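Local coordinates for protein Ton_1535 (Thermococcus onnurineus, PDB 3ZPJ) that is of unknown function but folds as an alpha-helical solenoid containing an unusual left-handed helical turn, at residues A[78-81]-A[82-86]; A[33-36]-A[37-41]; A[118-121]-A[122-126]. One frame throughout, in Å; residues are numbered along the deposited sequence.

From the N terminus, the chain meets contact 2 first, midway along helix 29-45, then contact 1 on helix 70-86 and contact 3 on helix 110-126. Each joins consecutive turns of a single helix, so none closes a long loop, and the three follow in series without crossing or nesting. Contact 1 lies between the others: Ile79 packs on Gln34 and Thr37 of contact 2, and Thr83 on Thr37 and Val41, with Thr83 CG2 3.5 Å from Thr37 CB, while on contact 3 Ser78 meets Leu120 and Ser82 OG hydrogen-bonds His123 ND1. Contacts 2 and 3 stay apart, their centres about 17 Å from each other, and helix 70-86 bridges the two.

Contact 1 of 3, residues A[78-81]-A[82-86]; sequences SIIA and STLAI
Thr83 folds its hydroxyl back onto the preceding turn, where OG1 donates a hydrogen bond to Ile80 O at 3.2 Å. This is the C-terminal half of helix 70-86, one of the stacked helices of the alpha-solenoid. With chi1 at 79°, OG1 sits between the backbone N and the carbonyl carbon of its own residue, which brings it within range of a carbonyl three residues back. Leu84 N binds the same Ile80 O at 3.1 Å, and both donors come from one face of the carbonyl plane; Thr83 OG1 arrives well off to the side, at a C=O...donor angle of 119°. The other Thr83 branch, CG2, rests on Ile79 O, whose bond from Thr83 N is weak.

Further out, helix 29-45 packs on Ile79 and Thr83, while Phe96 of helix 90-104 touches Ile80 and Ala81. Ser82 OG is held by His123 ND1 from helix 110-126, and Ser78 OG bonds to Ala74 O one turn back. Ile80 and Leu84 run side by side in the same direction, with the methyl groups Ile80 CG2 and Leu84 CD1 4.1 Å apart.

Contact 2 of 3, residues A[33-36]-A[37-41]; sequences VQVL and TKIVV
The peptide carbonyl of Val33 is approached on both faces by a single residue, Thr37: its backbone N lies toward one face and its hydroxyl OG1 toward the other, each tilted by less than 30° from the carbonyl plane. Leu36 O takes Val40 N in the plane of its carbonyl instead. The amide of Gln34 is the flat side-chain group here, and one of its faces lies under the CD1 methyl of Ile79 from helix 70-86.

The bond to Val33 O from Thr37 N has the usual helical length, 2.9 Å, and the one from Thr37 OG1 is shorter, 2.7 Å. They are possible together because chi1 of Thr37 is 52°, which places OG1 between its own N and carbonyl carbon and leaves CG2 beside N, 3.4 Å from Val33 O. Two residues on, Ile39 N binds Val35 O at 3.1 Å, nearly in line with the C=O bond, and CG1 of Ile39 lies against that oxygen too. CB of Lys38 rests 3.3 Å from Gln34 O, and a bend at chi3 brings CE back to 3.8 Å from that oxygen.

Within the alpha-solenoid, this middle part of helix 29-45 is packed on several sides. Val33, Leu36 and Val40 meet helix 53-66, Thr37 and Val41 meet helix 70-86, and Val35 and Ile39 reach helix 2-12. A buried threonine whose hydroxyl donates to its own helix brings its polar group into the interface with helix 70-86 already paired, so that hydroxyl can lie against the methyl group Ile79 CG2.

Contact 3 of 3, residues A[118-121]-A[122-126]; sequences STLA and YHLAI
Ala121 O accepts a hydrogen bond from Ala125 N at 3.1 Å, and CB of Leu124 lies beside the same oxygen at 3.5 Å. The methyl group of Ala121 faces helix 130-146, where it touches Ile136 and Phe137. Tyr122 reaches back with its backbone N, 2.9 Å from Ser118 O. That hydrogen bond is bent, 140° at the hydrogen, and the donor stands above the carbonyl plane. CB of Tyr122 settles over the previous turn, 3.3 Å from Thr119 O. Beyond CB the ring swings away from that turn, because chi1 of 166° sets CG opposite the backbone N; Ile126 CG1 then lies over one face, near the rim.

These turns belong to helix 110-126 of the alpha-solenoid, and its neighbours each take different residues: helix 90-104 meets Leu120 and Leu124, helix 130-146 meets Ala121, helix 151-170 meets Ser118 and Tyr122, and helix 70-86 meets Thr119 and His123.

Thr119 supplies a second focus. Its carbonyl takes His123 N in the ordinary helical bond, and CD2 of the imidazole comes to 3.0 Å of the same oxygen, which lies at the ring edge. CG2 of Thr119 also meets that edge, in the ring plane, 3.7 Å from His123 CD2. Tyr122 CD2 covers one face of the imidazole, 4.1 Å above its centre, so the ring has a methyl at its edge and an aromatic carbon on a face, while ND1 is hydrogen-bonded to Ser82 OG of helix 70-86. On another side of the helix, Leu120 and Leu124 run alongside one another, their CD1 methyls 4.2 Å apart, and both touch Phe97.

Contact 1 of 3, residues A[78-81]-A[82-86]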
ATOM      1  N   SER A  78      -9.166  19.729   3.259  1.00 32.40           N
ATOM      2  CA  SER A  78      -8.399  18.484   3.113  1.00 33.49           C
ATOM      3  C   SER A  78      -7.950  18.279   1.687  1.00 33.69           C
ATOM      4  O   SER A  78      -6.798  17.919   1.435  1.00 45.21           O
ATOM      5  CB  SER A  78      -9.224  17.275   3.535  1.00 34.69           C
ATOM      6  OG  SER A  78      -9.473  17.308   4.917  1.00 42.51           O
ATOM      7  N   ILE A  79      -8.873  18.496   0.757  1.00 33.54           N
ATOM      8  CA  ILE A  79      -8.571  18.421  -0.670  1.00 36.42           C
ATOM      9  C   ILE A  79      -7.438  19.378  -1.046  1.00 46.82           C
ATOM     10  O   ILE A  79      -6.460  18.993  -1.688  1.00 49.07           O
ATOM     11  CB  ILE A  79      -9.828  18.684  -1.492  1.00 36.11           C
ATOM     12  CG1 ILE A  79     -10.900  17.656  -1.093  1.00 35.34           C
ATOM     13  CG2 ILE A  79      -9.531  18.631  -3.003  1.00 35.87           C
ATOM     14  CD1 ILE A  79     -12.177  17.732  -1.898  1.00 27.89           C
ATOM     15  N   ILE A  80      -7.552  20.617  -0.597  1.00 46.83           N
ATOM     16  CA  ILE A  80      -6.513  21.606  -0.827  1.00 45.41           C
ATOM     17  C   ILE A  80      -5.196  21.171  -0.182  1.00 42.53           C
ATOM     18  O   ILE A  80      -4.120  21.320  -0.766  1.00 39.57           O
ATOM     19  CB  ILE A  80      -6.965  22.968  -0.269  1.00 42.30           C
ATOM     20  CG1 ILE A  80      -8.123  23.503  -1.126  1.00 34.63           C
ATOM     21  CG2 ILE A  80      -5.793  23.936  -0.184  1.00 30.64           C
ATOM     22  CD1 ILE A  80      -8.861  24.676  -0.524  1.00 36.03           C
ATOM     23  N   ALA A  81      -5.302  20.611   1.018  1.00 43.21           N
ATOM     24  CA  ALA A  81      -4.134  20.209   1.804  1.00 48.11           C
ATOM     25  C   ALA A  81      -3.303  19.114   1.147  1.00 43.20           C
ATOM     26  O   ALA A  81      -2.088  19.206   1.114  1.00 46.77           O
ATOM     27  CB  ALA A  81      -4.553  19.766   3.195  1.00 44.83           C
ATOM     28  N   SER A  82      -3.957  18.070   0.646  1.00 38.40           N
ATOM     29  CA  SER A  82      -3.214  16.978   0.027  1.00 46.45           C
ATOM     30  C   SER A  82      -2.599  17.384  -1.314  1.00 46.99           C
ATOM     31  O   SER A  82      -1.504  16.938  -1.636  1.00 50.77           O
ATOM     32  CB  SER A  82      -4.034  15.677  -0.082  1.00 39.33           C
ATOM     33  OG  SER A  82      -5.171  15.821  -0.903  1.00 37.83           O
ATOM     34  N   THR A  83      -3.255  18.269  -2.066  1.00 41.83           N
ATOM     35  CA  THR A  83      -2.676  18.705  -3.335  1.00 46.20           C
ATOM     36  C   THR A  83      -1.431  19.585  -3.134  1.00 45.86           C
ATOM     37  O   THR A  83      -0.471  19.504  -3.914  1.00 46.47           O
ATOM     38  CB  THR A  83      -3.715  19.377  -4.281  1.00 54.47           C
ATOM     39  OG1 THR A  83      -3.939  20.724  -3.883  1.00 70.13           O
ATOM     40  CG2 THR A  83      -5.029  18.633  -4.248  1.00 44.39           C
ATOM     41  N   LEU A  84      -1.440  20.412  -2.091  1.00 43.44           N
ATOM     42  CA  LEU A  84      -0.251  21.190  -1.740  1.00 47.05           C
ATOM     43  C   LEU A  84       0.867  20.248  -1.359  1.00 50.62           C
ATOM     44  O   LEU A  84       2.019  20.453  -1.727  1.00 57.03           O
ATOM     45  CB  LEU A  84      -0.517  22.124  -0.565  1.00 48.43           C
ATOM     46  CG  LEU A  84      -1.485  23.274  -0.800  1.00 50.98           C
ATOM     47  CD1 LEU A  84      -1.730  24.001   0.507  1.00 50.54           C
ATOM     48  CD2 LEU A  84      -0.941  24.219  -1.872  1.00 55.34           C
ATOM     49  N   ALA A  85       0.514  19.213  -0.608  1.00 49.90           N
ATOM     50  CA  ALA A  85       1.489  18.239  -0.141  1.00 51.89           C
ATOM     51  C   ALA A  85       2.091  17.449  -1.301  1.00 50.43           C
ATOM     52  O   ALA A  85       3.295  17.196  -1.320  1.00 56.12           O
ATOM     53  CB  ALA A  85       0.864  17.312   0.879  1.00 50.12           C
ATOM     54  N   ILE A  86       1.249  17.056  -2.252  1.00 47.44           N
ATOM     55  CA  ILE A  86       1.718  16.514  -3.521  1.00 52.42           C
ATOM     56  C   ILE A  86       2.828  17.411  -4.081  1.00 59.65           C
ATOM     57  O   ILE A  86       3.939  16.951  -4.322  1.00 69.14           O
ATOM     58  CB  ILE A  86       0.574  16.438  -4.574  1.00 61.36           C
ATOM     59  CG1 ILE A  86      -0.583  15.567  -4.091  1.00 66.22           C
ATOM     60  CG2 ILE A  86       1.081  15.904  -5.888  1.00 55.93           C
ATOM     61  CD1 ILE A  86      -0.243  14.135  -3.903  1.00 70.44           C
TER

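Contact 2 of 3, residues A[33-36]-A[37-41]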
ATOM      1  N   VAL A  33     -13.975  22.289  -6.007  1.00 35.72           N
ATOM      2  CA  VAL A  33     -12.653  22.272  -5.419  1.00 35.16           C
ATOM      3  C   VAL A  33     -11.873  21.053  -5.890  1.00 40.04           C
ATOM      4  O   VAL A  33     -10.681  21.159  -6.190  1.00 42.90           O
ATOM      5  CB  VAL A  33     -12.735  22.315  -3.874  1.00 37.89           C
ATOM      6  CG1 VAL A  33     -11.360  22.182  -3.250  1.00 47.68           C
ATOM      7  CG2 VAL A  33     -13.365  23.599  -3.442  1.00 41.40           C
ATOM      8  N   GLN A  34     -12.557  19.907  -5.925  1.00 35.46           N
ATOM      9  CA  GLN A  34     -12.081  18.695  -6.584  1.00 47.78           C
ATOM     10  C   GLN A  34     -11.587  18.979  -7.995  1.00 48.30           C
ATOM     11  O   GLN A  34     -10.498  18.569  -8.382  1.00 44.04           O
ATOM     12  CB  GLN A  34     -13.218  17.671  -6.703  1.00 50.67           C
ATOM     13  CG  GLN A  34     -13.687  17.068  -5.402  1.00 68.25           C
ATOM     14  CD  GLN A  34     -12.777  15.963  -4.926  1.00 77.68           C
ATOM     15  OE1 GLN A  34     -11.624  15.865  -5.358  1.00 80.81           O
ATOM     16  NE2 GLN A  34     -13.291  15.111  -4.033  1.00 73.60           N
ATOM     17  N   VAL A  35     -12.408  19.658  -8.778  1.00 45.69           N
ATOM     18  CA  VAL A  35     -12.046  19.899 -10.155  1.00 42.91           C
ATOM     19  C   VAL A  35     -10.832  20.812 -10.198  1.00 46.29           C
ATOM     20  O   VAL A  35      -9.835  20.501 -10.861  1.00 43.60           O
ATOM     21  CB  VAL A  35     -13.215  20.500 -10.939  1.00 49.07           C
ATOM     22  CG1 VAL A  35     -12.764  20.947 -12.317  1.00 46.67           C
ATOM     23  CG2 VAL A  35     -14.322  19.475 -11.052  1.00 52.47           C
ATOM     24  N   LEU A  36     -10.911  21.925  -9.472  1.00 44.01           N
ATOM     25  CA  LEU A  36      -9.841  22.914  -9.505  1.00 41.91           C
ATOM     26  C   LEU A  36      -8.514  22.256  -9.158  1.00 47.33           C
ATOM     27  O   LEU A  36      -7.527  22.406  -9.884  1.00 50.43           O
ATOM     28  CB  LEU A  36     -10.141  24.084  -8.570  1.00 37.85           C
ATOM     29  CG  LEU A  36     -11.287  25.000  -9.011  1.00 39.32           C
ATOM     30  CD1 LEU A  36     -11.755  25.878  -7.860  1.00 50.33           C
ATOM     31  CD2 LEU A  36     -10.870  25.860 -10.188  1.00 46.44           C
ATOM     32  N   THR A  37      -8.506  21.477  -8.082  1.00 48.92           N
ATOM     33  CA  THR A  37      -7.262  20.880  -7.614  1.00 53.57           C
ATOM     34  C   THR A  37      -6.713  19.787  -8.539  1.00 54.17           C
ATOM     35  O   THR A  37      -5.505  19.591  -8.611  1.00 55.20           O
ATOM     36  CB  THR A  37      -7.364  20.380  -6.152  1.00 44.21           C
ATOM     37  OG1 THR A  37      -8.501  19.537  -6.003  1.00 36.97           O
ATOM     38  CG2 THR A  37      -7.501  21.550  -5.198  1.00 48.27           C
ATOM     39  N   LYS A  38      -7.602  19.099  -9.249  1.00 59.04           N
ATOM     40  CA  LYS A  38      -7.225  18.031 -10.175  1.00 55.70           C
ATOM     41  C   LYS A  38      -6.588  18.607 -11.432  1.00 52.86           C
ATOM     42  O   LYS A  38      -5.757  17.971 -12.075  1.00 56.96           O
ATOM     43  CB  LYS A  38      -8.463  17.218 -10.551  1.00 62.54           C
ATOM     44  CG  LYS A  38      -8.187  15.821 -11.090  1.00 68.59           C
ATOM     45  CD  LYS A  38      -9.488  15.021 -11.162  1.00 76.19           C
ATOM     46  CE  LYS A  38     -10.191  15.006  -9.801  1.00 78.35           C
ATOM     47  NZ  LYS A  38     -11.553  14.413  -9.848  1.00 78.67           N
ATOM     48  N   ILE A  39      -7.006  19.811 -11.795  1.00 48.35           N
ATOM     49  CA  ILE A  39      -6.350  20.550 -12.856  1.00 38.60           C
ATOM     50  C   ILE A  39      -4.918  20.928 -12.476  1.00 48.64           C
ATOM     51  O   ILE A  39      -3.986  20.746 -13.257  1.00 55.12           O
ATOM     52  CB  ILE A  39      -7.122  21.817 -13.170  1.00 37.60           C
ATOM     53  CG1 ILE A  39      -8.464  21.451 -13.805  1.00 40.42           C
ATOM     54  CG2 ILE A  39      -6.294  22.732 -14.072  1.00 45.41           C
ATOM     55  CD1 ILE A  39      -9.176  22.622 -14.409  1.00 42.31           C
ATOM     56  N   VAL A  40      -4.754  21.468 -11.274  1.00 56.07           N
ATOM     57  CA  VAL A  40      -3.439  21.829 -10.757  1.00 54.36           C
ATOM     58  C   VAL A  40      -2.511  20.626 -10.718  1.00 54.04           C
ATOM     59  O   VAL A  40      -1.364  20.701 -11.147  1.00 60.21           O
ATOM     60  CB  VAL A  40      -3.535  22.418  -9.333  1.00 51.61           C
ATOM     61  CG1 VAL A  40      -2.185  22.320  -8.609  1.00 46.08           C
ATOM     62  CG2 VAL A  40      -4.018  23.864  -9.390  1.00 51.44           C
ATOM     63  N   VAL A  41      -3.012  19.517 -10.194  1.00 50.39           N
ATOM     64  CA  VAL A  41      -2.197  18.319 -10.047  1.00 61.64           C
ATOM     65  C   VAL A  41      -1.707  17.787 -11.406  1.00 73.08           C
ATOM     66  O   VAL A  41      -0.513  17.533 -11.576  1.00 73.15           O
ATOM     67  CB  VAL A  41      -2.918  17.237  -9.201  1.00 54.61           C
ATOM     68  CG1 VAL A  41      -2.225  15.894  -9.308  1.00 59.40           C
ATOM     69  CG2 VAL A  41      -2.991  17.671  -7.734  1.00 47.28           C
TER

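Contact 3 of 3, residues A[118-121]-A[122-126]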
ATOM      1  N   SER A 118     -12.212  10.676   8.876  1.00 28.81           N
ATOM      2  CA  SER A 118     -11.598   9.581   8.126  1.00 37.75           C
ATOM      3  C   SER A 118     -11.286  10.009   6.696  1.00 26.63           C
ATOM      4  O   SER A 118     -10.388   9.451   6.070  1.00 46.82           O
ATOM      5  CB  SER A 118     -12.475   8.322   8.159  1.00 40.41           C
ATOM      6  OG  SER A 118     -13.835   8.650   7.961  1.00 49.65           O
ATOM      7  N   THR A 119     -12.039  10.988   6.190  1.00 29.52           N
ATOM      8  CA  THR A 119     -11.815  11.582   4.871  1.00 32.39           C
ATOM      9  C   THR A 119     -10.516  12.371   4.923  1.00 32.25           C
ATOM     10  O   THR A 119      -9.662  12.284   4.038  1.00 32.30           O
ATOM     11  CB  THR A 119     -12.973  12.558   4.473  1.00 43.47           C
ATOM     12  OG1 THR A 119     -14.160  11.815   4.194  1.00 38.75           O
ATOM     13  CG2 THR A 119     -12.616  13.375   3.231  1.00 37.38           C
ATOM     14  N   LEU A 120     -10.390  13.151   5.981  1.00 30.43           N
ATOM     15  CA  LEU A 120      -9.204  13.939   6.232  1.00 35.59           C
ATOM     16  C   LEU A 120      -8.008  13.022   6.442  1.00 33.62           C
ATOM     17  O   LEU A 120      -6.922  13.282   5.936  1.00 41.98           O
ATOM     18  CB  LEU A 120      -9.462  14.802   7.454  1.00 31.21           C
ATOM     19  CG  LEU A 120      -8.412  15.463   8.342  1.00 47.28           C
ATOM     20  CD1 LEU A 120      -7.271  16.071   7.579  1.00 49.75           C
ATOM     21  CD2 LEU A 120      -9.145  16.543   9.157  1.00 50.07           C
ATOM     22  N   ALA A 121      -8.212  11.943   7.185  1.00 27.98           N
ATOM     23  CA  ALA A 121      -7.167  10.942   7.332  1.00 29.30           C
ATOM     24  C   ALA A 121      -6.786  10.368   5.964  1.00 35.56           C
ATOM     25  O   ALA A 121      -5.615  10.114   5.686  1.00 38.62           O
ATOM     26  CB  ALA A 121      -7.626   9.835   8.254  1.00 26.95           C
ATOM     27  N   TYR A 122      -7.781  10.148   5.110  1.00 36.23           N
ATOM     28  CA  TYR A 122      -7.496   9.594   3.798  1.00 32.74           C
ATOM     29  C   TYR A 122      -6.647  10.576   3.013  1.00 36.46           C
ATOM     30  O   TYR A 122      -5.691  10.162   2.336  1.00 32.13           O
ATOM     31  CB  TYR A 122      -8.778   9.258   3.038  1.00 36.19           C
ATOM     32  CG  TYR A 122      -8.550   8.996   1.567  1.00 40.15           C
ATOM     33  CD1 TYR A 122      -8.068   7.770   1.133  1.00 42.53           C
ATOM     34  CD2 TYR A 122      -8.805   9.977   0.613  1.00 29.36           C
ATOM     35  CE1 TYR A 122      -7.848   7.520  -0.200  1.00 34.68           C
ATOM     36  CE2 TYR A 122      -8.570   9.739  -0.726  1.00 32.78           C
ATOM     37  CZ  TYR A 122      -8.105   8.500  -1.126  1.00 37.76           C
ATOM     38  OH  TYR A 122      -7.888   8.239  -2.460  1.00 44.42           O
ATOM     39  N   HIS A 123      -6.965  11.876   3.130  1.00 28.51           N
ATOM     40  CA  HIS A 123      -6.163  12.897   2.447  1.00 29.28           C
ATOM     41  C   HIS A 123      -4.743  13.011   2.994  1.00 32.36           C
ATOM     42  O   HIS A 123      -3.787  13.190   2.228  1.00 29.96           O
ATOM     43  CB  HIS A 123      -6.887  14.236   2.359  1.00 30.81           C
ATOM     44  CG  HIS A 123      -8.023  14.208   1.391  1.00 35.28           C
ATOM     45  ND1 HIS A 123      -7.842  14.360   0.032  1.00 34.11           N
ATOM     46  CD2 HIS A 123      -9.344  13.980   1.570  1.00 41.71           C
ATOM     47  CE1 HIS A 123      -9.007  14.245  -0.578  1.00 37.82           C
ATOM     48  NE2 HIS A 123      -9.935  14.015   0.329  1.00 40.58           N
ATOM     49  N   LEU A 124      -4.596  12.838   4.302  1.00 31.36           N
ATOM     50  CA  LEU A 124      -3.273  12.805   4.899  1.00 30.91           C
ATOM     51  C   LEU A 124      -2.434  11.667   4.304  1.00 31.11           C
ATOM     52  O   LEU A 124      -1.228  11.809   4.108  1.00 35.49           O
ATOM     53  CB  LEU A 124      -3.380  12.644   6.411  1.00 26.49           C
ATOM     54  CG  LEU A 124      -3.671  13.925   7.191  1.00 36.71           C
ATOM     55  CD1 LEU A 124      -4.081  13.554   8.604  1.00 25.84           C
ATOM     56  CD2 LEU A 124      -2.429  14.845   7.198  1.00 31.73           C
ATOM     57  N   ALA A 125      -3.074  10.542   4.016  1.00 32.03           N
ATOM     58  CA  ALA A 125      -2.355   9.403   3.430  1.00 32.78           C
ATOM     59  C   ALA A 125      -1.977   9.674   1.987  1.00 33.65           C
ATOM     60  O   ALA A 125      -0.846   9.423   1.594  1.00 43.74           O
ATOM     61  CB  ALA A 125      -3.165   8.124   3.530  1.00 29.54           C
ATOM     62  N   ILE A 126      -2.924  10.183   1.205  1.00 44.26           N
ATOM     63  CA  ILE A 126      -2.657  10.618  -0.172  1.00 39.36           C
ATOM     64  C   ILE A 126      -1.497  11.611  -0.200  1.00 42.47           C
ATOM     65  O   ILE A 126      -0.671  11.595  -1.109  1.00 49.04           O
ATOM     66  CB  ILE A 126      -3.898  11.304  -0.806  1.00 47.41           C
ATOM     67  CG1 ILE A 126      -5.047  10.323  -0.987  1.00 44.91           C
ATOM     68  CG2 ILE A 126      -3.559  11.916  -2.132  1.00 54.54           C
ATOM     69  CD1 ILE A 126      -4.627   8.947  -1.335  1.00 46.81           C
TER